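ATP-citrate lyase beta-subunit (Chlorobium limicola, PDB 6HXJ) probably works with its partner subunit to convert citrate, ATP and coenzyme A into oxaloacetate, acetyl-CoA, ADP and phosphate. Local coordinates at residues 239-251 with 293-306. Residues are numbered along the deposited sequence; the frame is centred on the assembly and turned at random.
Sequences QIMEIDSRIKGSV and GDPADWAVEALTET. With COA (coenzyme A), chain B.
Ile240 and Ile243 of helix 235-246, with Ile247 just beyond its end, pack against helix 297-309 on the mixed, mainly parallel sheet of an alpha/beta domain in the citrate-binding region; residues 239-246 and 297-306 run nearly antiparallel (168°). No hydrogen bond crosses between the segments, and apolar side chains do the joining. Ile243 sets CG2 against Ala299 CB at 3.5 Å and CD1 against Ala302 CB; small alanines suit these places because they make room for its branches. Val251, on a strand outermost in this chain's sheet, runs CG1 alongside Leu303 CD2, 3.9 Å away and pointing the other way, while Ile247 CD1 rests on Pro295 CB.

The indole of Trp298 borders the pair. With CG placed between backbone N and carbonyl carbon (chi1 62°), its benzene rim passes Ile243 and meets Ile247 CG2 at 3.5 Å from CZ2. Arg246 NH1 approaches CH2 obliquely, the ring carbon lying at the guanidinium edge, planes 71° apart, whereas NE1 donates to the backbone of a neighbouring chain of another protein. Replacing Trp298 by alanine is likely to leave Ile247 CG2 without its aromatic neighbour and that backbone group without its donor.

Gly293 N bonds a citrate, probably from the crystallisation liquor, and Lys248 NZ lies near coenzyme A. Gly249 CA comes within 4.1 Å of Pro295 CA; a beta carbon on Gly249 would probably run into it, which suits glycine here. At the opposite end, Thr306 OG1 donates to Ala302 O (2.7 Å) and meets Ile240 CD1 tip to tip.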
loop_
_atom_site.group_PDB
_atom_site.type_symbol
_atom_site.label_atom_id
_atom_site.label_comp_id
_atom_site.label_asym_id
_atom_site.label_seq_id
_atom_site.Cartn_x
_atom_site.Cartn_y
_atom_site.Cartn_z
ATOM N N GLN A 239 38.976 0.492 -39.462
ATOM C CA GLN A 239 37.564 0.415 -39.101
ATOM C C GLN A 239 37.230 -0.915 -38.403
ATOM O O GLN A 239 36.517 -0.920 -37.397
ATOM C CB GLN A 239 36.672 0.679 -40.318
ATOM C CG GLN A 239 36.635 2.152 -40.721
ATOM C CD GLN A 239 35.547 2.987 -40.031
ATOM O OE1 GLN A 239 34.894 2.567 -39.057
ATOM N NE2 GLN A 239 35.341 4.210 -40.522
ATOM N N ILE A 240 37.806 -2.025 -38.904
ATOM C CA ILE A 240 37.629 -3.369 -38.352
ATOM C C ILE A 240 38.278 -3.488 -36.958
ATOM O O ILE A 240 37.687 -4.148 -36.103
ATOM C CB ILE A 240 38.097 -4.476 -39.350
ATOM C CG1 ILE A 240 37.360 -4.384 -40.720
ATOM C CG2 ILE A 240 38.003 -5.902 -38.780
ATOM C CD1 ILE A 240 35.761 -4.650 -40.767
ATOM N N MET A 241 39.471 -2.853 -36.730
ATOM C CA MET A 241 40.201 -2.839 -35.447
ATOM C C MET A 241 39.411 -2.066 -34.374
ATOM O O MET A 241 39.469 -2.411 -33.187
ATOM C CB MET A 241 41.591 -2.195 -35.584
ATOM C CG MET A 241 42.548 -2.930 -36.467
ATOM S SD MET A 241 44.200 -2.173 -36.363
ATOM C CE MET A 241 44.767 -2.693 -34.628
ATOM N N GLU A 242 38.693 -1.015 -34.792
ATOM C CA GLU A 242 37.851 -0.185 -33.933
ATOM C C GLU A 242 36.667 -1.043 -33.456
ATOM O O GLU A 242 36.353 -1.091 -32.257
ATOM C CB GLU A 242 37.390 1.060 -34.749
ATOM C CG GLU A 242 36.312 1.935 -34.109
ATOM C CD GLU A 242 35.269 2.545 -35.038
ATOM O OE1 GLU A 242 34.086 2.606 -34.628
ATOM O OE2 GLU A 242 35.628 2.970 -36.161
ATOM N N ILE A 243 36.039 -1.736 -34.427
ATOM C CA ILE A 243 34.912 -2.634 -34.190
ATOM C C ILE A 243 35.302 -3.714 -33.167
ATOM O O ILE A 243 34.562 -3.927 -32.216
ATOM C CB ILE A 243 34.320 -3.219 -35.507
ATOM C CG1 ILE A 243 33.588 -2.119 -36.298
ATOM C CG2 ILE A 243 33.320 -4.354 -35.188
ATOM C CD1 ILE A 243 33.456 -2.370 -37.744
ATOM N N ASP A 244 36.489 -4.335 -33.337
ATOM C CA ASP A 244 37.023 -5.380 -32.465
ATOM C C ASP A 244 37.229 -4.893 -31.035
ATOM O O ASP A 244 36.792 -5.579 -30.114
ATOM C CB ASP A 244 38.315 -5.990 -33.051
ATOM C CG ASP A 244 38.797 -7.320 -32.482
ATOM O OD1 ASP A 244 38.260 -7.759 -31.437
ATOM O OD2 ASP A 244 39.730 -7.910 -33.065
ATOM N N SER A 245 37.875 -3.728 -30.841
ATOM C CA SER A 245 38.134 -3.174 -29.508
ATOM C C SER A 245 36.848 -2.973 -28.681
ATOM O O SER A 245 36.828 -3.269 -27.482
ATOM C CB SER A 245 38.917 -1.868 -29.621
ATOM O OG SER A 245 38.166 -0.874 -30.295
ATOM N N ARG A 246 35.782 -2.500 -29.347
ATOM C CA ARG A 246 34.478 -2.242 -28.750
ATOM C C ARG A 246 33.741 -3.534 -28.396
ATOM O O ARG A 246 32.968 -3.525 -27.451
ATOM C CB ARG A 246 33.624 -1.360 -29.691
ATOM C CG ARG A 246 34.128 0.089 -29.805
ATOM C CD ARG A 246 33.588 0.828 -31.024
ATOM N NE ARG A 246 32.302 1.493 -30.772
ATOM C CZ ARG A 246 31.130 1.081 -31.253
ATOM N NH1 ARG A 246 31.061 0.002 -32.026
ATOM N NH2 ARG A 246 30.017 1.751 -30.972
ATOM N N ILE A 247 33.974 -4.636 -29.131
ATOM C CA ILE A 247 33.240 -5.896 -28.946
ATOM C C ILE A 247 33.981 -6.938 -28.100
ATOM O O ILE A 247 35.206 -6.987 -28.120
ATOM C CB ILE A 247 32.727 -6.525 -30.281
ATOM C CG1 ILE A 247 33.855 -7.059 -31.175
ATOM C CG2 ILE A 247 31.814 -5.582 -31.043
ATOM C CD1 ILE A 247 33.448 -8.266 -32.009
ATOM N N LYS A 248 33.213 -7.821 -27.409
ATOM C CA LYS A 248 33.752 -8.902 -26.577
ATOM C C LYS A 248 34.360 -10.010 -27.436
ATOM O O LYS A 248 35.393 -10.589 -27.053
ATOM C CB LYS A 248 32.709 -9.420 -25.588
ATOM C CG LYS A 248 32.682 -8.616 -24.291
ATOM C CD LYS A 248 31.366 -8.766 -23.552
ATOM C CE LYS A 248 31.067 -7.609 -22.612
ATOM N NZ LYS A 248 29.700 -7.702 -22.018
ATOM N N GLY A 249 33.774 -10.223 -28.626
ATOM C CA GLY A 249 34.316 -11.167 -29.600
ATOM C C GLY A 249 35.542 -10.617 -30.316
ATOM O O GLY A 249 36.186 -9.662 -29.856
ATOM N N SER A 250 35.855 -11.186 -31.480
ATOM C CA SER A 250 37.010 -10.760 -32.272
ATOM C C SER A 250 36.721 -10.701 -33.779
ATOM O O SER A 250 36.139 -11.629 -34.346
ATOM C CB SER A 250 38.217 -11.654 -31.974
ATOM O OG SER A 250 39.339 -11.374 -32.798
ATOM N N VAL A 251 37.116 -9.583 -34.409
ATOM C CA VAL A 251 37.031 -9.345 -35.856
ATOM C C VAL A 251 38.364 -8.760 -36.348
ATOM O O VAL A 251 38.839 -7.754 -35.824
ATOM C CB VAL A 251 35.798 -8.571 -36.379
ATOM C CG1 VAL A 251 34.531 -9.415 -36.325
ATOM C CG2 VAL A 251 35.620 -7.230 -35.679
ATOM N N GLY A 293 35.063 -16.009 -31.198
ATOM C CA GLY A 293 34.607 -15.711 -29.848
ATOM C C GLY A 293 33.186 -15.206 -29.771
ATOM O O GLY A 293 32.893 -14.331 -28.948
ATOM N N ASP A 294 32.296 -15.775 -30.626
ATOM C CA ASP A 294 30.869 -15.405 -30.755
ATOM C C ASP A 294 30.716 -13.875 -30.917
ATOM O O ASP A 294 30.238 -13.191 -30.000
ATOM C CB ASP A 294 30.002 -15.982 -29.599
ATOM C CG ASP A 294 28.507 -16.119 -29.904
ATOM O OD1 ASP A 294 28.102 -15.884 -31.089
ATOM O OD2 ASP A 294 27.742 -16.493 -28.973
ATOM N N PRO A 295 31.259 -13.303 -32.013
ATOM C CA PRO A 295 31.144 -11.856 -32.174
ATOM C C PRO A 295 29.695 -11.467 -32.518
ATOM O O PRO A 295 28.878 -12.329 -32.893
ATOM C CB PRO A 295 32.165 -11.544 -33.273
ATOM C CG PRO A 295 32.243 -12.776 -34.085
ATOM C CD PRO A 295 31.848 -13.931 -33.218
ATOM N N ALA A 296 29.353 -10.177 -32.309
ATOM C CA ALA A 296 28.017 -9.618 -32.562
ATOM C C ALA A 296 27.720 -9.621 -34.058
ATOM O O ALA A 296 28.640 -9.414 -34.860
ATOM C CB ALA A 296 27.931 -8.221 -32.009
ATOM N N ASP A 297 26.471 -9.892 -34.433
ATOM C CA ASP A 297 26.119 -9.983 -35.872
ATOM C C ASP A 297 26.541 -8.713 -36.605
ATOM O O ASP A 297 27.179 -8.834 -37.656
ATOM C CB ASP A 297 24.633 -10.252 -36.078
ATOM C CG ASP A 297 23.776 -9.559 -35.045
ATOM O OD1 ASP A 297 24.350 -8.946 -34.145
ATOM O OD2 ASP A 297 22.548 -9.651 -35.154
ATOM N N TRP A 298 26.186 -7.544 -36.074
ATOM C CA TRP A 298 26.549 -6.305 -36.776
ATOM C C TRP A 298 28.047 -6.232 -37.124
ATOM O O TRP A 298 28.381 -5.808 -38.224
ATOM C CB TRP A 298 26.074 -5.089 -35.999
ATOM C CG TRP A 298 26.680 -4.941 -34.645
ATOM C CD1 TRP A 298 26.186 -5.400 -33.460
ATOM C CD2 TRP A 298 27.889 -4.234 -34.333
ATOM N NE1 TRP A 298 27.001 -5.008 -32.423
ATOM C CE2 TRP A 298 28.053 -4.285 -32.931
ATOM C CE3 TRP A 298 28.848 -3.549 -35.105
ATOM C CZ2 TRP A 298 29.135 -3.671 -32.282
ATOM C CZ3 TRP A 298 29.909 -2.932 -34.461
ATOM C CH2 TRP A 298 30.052 -3.004 -33.066
ATOM N N ALA A 299 28.930 -6.654 -36.203
ATOM C CA ALA A 299 30.375 -6.655 -36.435
ATOM C C ALA A 299 30.743 -7.629 -37.573
ATOM O O ALA A 299 31.634 -7.354 -38.383
ATOM C CB ALA A 299 31.093 -7.036 -35.146
ATOM N N VAL A 300 30.037 -8.765 -37.614
ATOM C CA VAL A 300 30.200 -9.806 -38.623
ATOM C C VAL A 300 29.691 -9.237 -39.949
ATOM O O VAL A 300 30.345 -9.439 -40.962
ATOM C CB VAL A 300 29.480 -11.120 -38.247
ATOM C CG1 VAL A 300 29.652 -12.177 -39.324
ATOM C CG2 VAL A 300 29.980 -11.660 -36.911
ATOM N N GLU A 301 28.553 -8.497 -39.931
ATOM C CA GLU A 301 27.956 -7.843 -41.099
ATOM C C GLU A 301 28.935 -6.788 -41.630
ATOM O O GLU A 301 29.141 -6.696 -42.848
ATOM C CB GLU A 301 26.597 -7.220 -40.718
ATOM C CG GLU A 301 25.777 -6.679 -41.873
ATOM C CD GLU A 301 24.387 -6.190 -41.502
ATOM O OE1 GLU A 301 23.709 -5.633 -42.397
ATOM O OE2 GLU A 301 23.957 -6.399 -40.342
ATOM N N ALA A 302 29.579 -6.041 -40.703
ATOM C CA ALA A 302 30.567 -5.014 -41.012
ATOM C C ALA A 302 31.741 -5.653 -41.767
ATOM O O ALA A 302 32.176 -5.131 -42.806
ATOM C CB ALA A 302 31.047 -4.367 -39.719
ATOM N N LEU A 303 32.193 -6.844 -41.262
ATOM C CA LEU A 303 33.296 -7.619 -41.839
ATOM C C LEU A 303 32.951 -8.161 -43.223
ATOM O O LEU A 303 33.759 -8.021 -44.144
ATOM C CB LEU A 303 33.739 -8.742 -40.895
ATOM C CG LEU A 303 35.108 -9.438 -41.190
ATOM C CD1 LEU A 303 36.227 -8.435 -41.527
ATOM C CD2 LEU A 303 35.552 -10.273 -40.026
ATOM N N THR A 304 31.736 -8.739 -43.367
ATOM C CA THR A 304 31.200 -9.279 -44.622
ATOM C C THR A 304 31.187 -8.185 -45.671
ATOM O O THR A 304 31.721 -8.403 -46.750
ATOM C CB THR A 304 29.784 -9.882 -44.413
ATOM O OG1 THR A 304 29.831 -10.852 -43.374
ATOM C CG2 THR A 304 29.204 -10.507 -45.671
ATOM N N GLU A 305 30.618 -7.008 -45.334
ATOM C CA GLU A 305 30.496 -5.843 -46.203
ATOM C C GLU A 305 31.849 -5.399 -46.765
ATOM O O GLU A 305 31.976 -5.259 -47.984
ATOM C CB GLU A 305 29.739 -4.719 -45.496
ATOM C CG GLU A 305 28.241 -4.979 -45.559
ATOM C CD GLU A 305 27.329 -4.006 -44.836
ATOM O OE1 GLU A 305 27.654 -2.796 -44.787
ATOM O OE2 GLU A 305 26.253 -4.450 -44.370
ATOM N N THR A 306 32.872 -5.297 -45.893
ATOM C CA THR A 306 34.252 -4.933 -46.234
ATOM C C THR A 306 34.847 -5.901 -47.285
ATOM O O THR A 306 35.465 -5.450 -48.259
ATOM C CB THR A 306 35.109 -4.934 -44.936
ATOM O OG1 THR A 306 34.477 -4.168 -43.915
ATOM C CG2 THR A 306 36.531 -4.436 -45.145
HETATM N N1A COA B . 21.971 -0.318 -18.952
HETATM C C2A COA B . 23.157 -0.109 -19.528
HETATM N N3A COA B . 24.100 -1.000 -19.837
HETATM C C4A COA B . 23.744 -2.237 -19.459
HETATM C C5A COA B . 22.563 -2.602 -18.834
HETATM C C6A COA B . 21.625 -1.578 -18.606
HETATM N N6A COA B . 20.386 -1.800 -18.174
HETATM N N7A COA B . 22.542 -3.967 -18.581
HETATM C C8A COA B . 23.680 -4.392 -19.074
HETATM N N9A COA B . 24.460 -3.400 -19.613
HETATM C C1B COA B . 25.802 -3.535 -20.174
HETATM C C2B COA B . 26.837 -4.110 -19.202
HETATM O O2B COA B . 27.388 -3.111 -18.346
HETATM C C3B COA B . 27.804 -4.780 -20.178
HETATM O O3B COA B . 28.676 -3.791 -20.766
HETATM P P3B COA B . 30.278 -3.580 -20.537
HETATM O O7A COA B . 30.845 -3.348 -21.955
HETATM O O8A COA B . 30.919 -4.860 -19.999
HETATM O O9A COA B . 30.473 -2.408 -19.650
HETATM C C4B COA B . 26.893 -5.294 -21.295
HETATM O O4B COA B . 25.740 -4.426 -21.273
HETATM C C5B COA B . 26.443 -6.738 -21.236
HETATM O O5B COA B . 26.837 -7.331 -19.974
HETATM P P1A COA B . 25.961 -7.857 -18.681
HETATM O O1A COA B . 26.403 -7.329 -17.359
HETATM O O2A COA B . 24.461 -7.705 -18.948
HETATM O O3A COA B . 26.350 -9.394 -18.829
HETATM P P2A COA B . 25.759 -10.602 -19.680
HETATM O O4A COA B . 26.673 -10.771 -20.932
HETATM O O5A COA B . 25.550 -11.766 -18.797
HETATM O O6A COA B . 24.325 -10.116 -20.219
#